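Local coordinates for protein lectin CEL-I, N-acetyl-D-galactosamine-specific C-type (Cucumaria echinata, PDB 4WQQ) that binds sugars through calcium in a C-type lectin fold, its natural galactose and N-acetylgalactosamine specificity here redirected by engineering toward mannose, at residues E9-H14 and Q55-N60. The protein carries 3 engineered substitutions. Residues are numbered along the deposited sequence; the frame is centred on the assembly and turned at random.
Sequences EAEGDH and QAYVFN
Tyr57 reaches from helix 52-65 to the short strand 9-11 and meets Glu11 and Glu9, a worked example of how one aromatic side chain can join a helix of the C-type lectin fold to the N-terminal hairpin formed by strands 9-11 and 14-23. The methylene part of Glu11 lies flat over one face of the ring: CB stands 3.6 Å from the ring centroid, only 10° off the normal, a CH-pi contact. Glu11 CG, anti to the backbone N (chi1 159°), carries the chain back along the ring toward the helix, 3.6 Å from Tyr57 CG. A bend at chi2 then lays the carboxylate nearly parallel to the ring (planes 11° apart), above the same face but shifted outward past its rim, with OE1 3.7 Å from Tyr57 CD1. Glu11 thus heads toward the helix while the Tyr57 ring points to the strand. At the far end of the ring, Tyr57 OH comes to 3.2 Å from Glu9 CB; the two side chains cross at about a right angle, and the Glu9 carboxylate is carried away.

The axes of strand 9-11 and helical segment 55-60 come no nearer than 10.9 Å, running nearly antiparallel, and the Tyr57 side chain bridges the interval. Its ring also meets that of Tyr16 on strand 14-23, whose backbone pairs with Glu9. A type II' turn from Glu11 to His14 links the two strands, and Gln3 NE2 of the second subunit bonds to Gly12 O. His14 N donates to Glu11 O at 3.2 Å, closing the turn, and Glu11 N returns a bond to His14 O at 3.1 Å.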
# COMPACT_ATOMS: atom_id res chain seq x y z
N GLU A 9 -0.07 -5.38 -9.38
CA GLU A 9 1.25 -5.26 -10.02
C GLU A 9 1.81 -3.88 -9.82
O GLU A 9 1.12 -2.87 -9.94
CB GLU A 9 1.14 -5.48 -11.54
CG GLU A 9 0.43 -6.73 -12.00
CD GLU A 9 1.08 -8.01 -11.52
OE1 GLU A 9 0.41 -8.79 -10.84
OE2 GLU A 9 2.27 -8.21 -11.79
N ALA A 10 3.12 -3.82 -9.60
CA ALA A 10 3.78 -2.54 -9.36
C ALA A 10 4.32 -1.97 -10.65
O ALA A 10 4.92 -2.71 -11.48
CB ALA A 10 4.89 -2.69 -8.37
N GLU A 11 4.09 -0.70 -10.83
CA GLU A 11 4.72 0.09 -11.94
C GLU A 11 4.81 1.55 -11.53
O GLU A 11 3.81 2.23 -11.21
CB GLU A 11 3.99 -0.14 -13.23
CG GLU A 11 4.17 0.90 -14.30
CD GLU A 11 5.48 0.76 -15.06
OE1 GLU A 11 6.15 -0.29 -14.93
OE2 GLU A 11 5.82 1.73 -15.78
N GLY A 12 6.02 2.10 -11.55
CA GLY A 12 6.23 3.43 -10.94
C GLY A 12 5.79 3.57 -9.49
O GLY A 12 6.00 2.63 -8.70
N ASP A 13 5.20 4.69 -9.09
CA ASP A 13 4.74 4.79 -7.72
C ASP A 13 3.30 4.36 -7.58
O ASP A 13 2.59 4.91 -6.73
CB ASP A 13 4.94 6.18 -7.10
CG ASP A 13 6.45 6.51 -6.83
OD1 ASP A 13 7.32 5.60 -6.92
OD2 ASP A 13 6.74 7.67 -6.50
N HIS A 14 2.89 3.38 -8.37
CA HIS A 14 1.47 2.95 -8.39
C HIS A 14 1.40 1.45 -8.43
O HIS A 14 2.42 0.78 -8.67
CB HIS A 14 0.65 3.54 -9.60
CG HIS A 14 0.51 5.01 -9.58
ND1 HIS A 14 -0.37 5.68 -8.76
CD2 HIS A 14 1.10 5.95 -10.35
CE1 HIS A 14 -0.27 6.99 -8.98
NE2 HIS A 14 0.66 7.18 -9.91
N GLN A 55 0.56 4.38 -20.59
CA GLN A 55 -0.33 3.84 -21.55
C GLN A 55 0.14 2.46 -21.98
O GLN A 55 -0.63 1.48 -22.01
CB GLN A 55 -0.41 4.79 -22.77
CG GLN A 55 -1.18 4.26 -23.93
CD GLN A 55 -2.70 4.31 -23.75
OE1 GLN A 55 -3.25 5.12 -23.01
NE2 GLN A 55 -3.36 3.44 -24.48
N ALA A 56 1.42 2.37 -22.39
CA ALA A 56 1.90 1.11 -22.85
C ALA A 56 1.89 0.05 -21.77
O ALA A 56 1.59 -1.12 -22.05
CB ALA A 56 3.28 1.28 -23.49
N TYR A 57 2.23 0.42 -20.57
CA TYR A 57 2.29 -0.52 -19.43
C TYR A 57 0.89 -1.12 -19.23
O TYR A 57 0.68 -2.34 -19.21
CB TYR A 57 2.74 0.17 -18.15
CG TYR A 57 2.48 -0.76 -16.98
CD1 TYR A 57 3.32 -1.82 -16.71
CD2 TYR A 57 1.29 -0.63 -16.25
CE1 TYR A 57 3.01 -2.73 -15.72
CE2 TYR A 57 0.99 -1.52 -15.26
CZ TYR A 57 1.81 -2.57 -14.98
OH TYR A 57 1.45 -3.44 -13.95
N VAL A 58 -0.09 -0.23 -19.22
CA VAL A 58 -1.50 -0.64 -19.06
C VAL A 58 -2.02 -1.54 -20.15
O VAL A 58 -2.59 -2.58 -19.91
CB VAL A 58 -2.40 0.60 -18.86
CG1 VAL A 58 -3.90 0.23 -18.90
CG2 VAL A 58 -2.07 1.31 -17.57
N PHE A 59 -1.77 -1.14 -21.39
CA PHE A 59 -2.24 -1.86 -22.54
C PHE A 59 -1.58 -3.25 -22.55
O PHE A 59 -2.27 -4.28 -22.78
CB PHE A 59 -1.94 -1.03 -23.79
CG PHE A 59 -2.29 -1.74 -25.07
CD1 PHE A 59 -3.60 -1.86 -25.44
CD2 PHE A 59 -1.30 -2.27 -25.87
CE1 PHE A 59 -3.95 -2.51 -26.60
CE2 PHE A 59 -1.64 -2.97 -27.01
CZ PHE A 59 -2.96 -3.07 -27.40
N ASN A 60 -0.24 -3.31 -22.34
CA ASN A 60 0.46 -4.58 -22.42
C ASN A 60 0.04 -5.54 -21.29
O ASN A 60 -0.11 -6.76 -21.48
CB ASN A 60 1.98 -4.33 -22.47
CG ASN A 60 2.40 -3.57 -23.78
OD1 ASN A 60 1.87 -3.86 -24.87
ND2 ASN A 60 3.30 -2.59 -23.66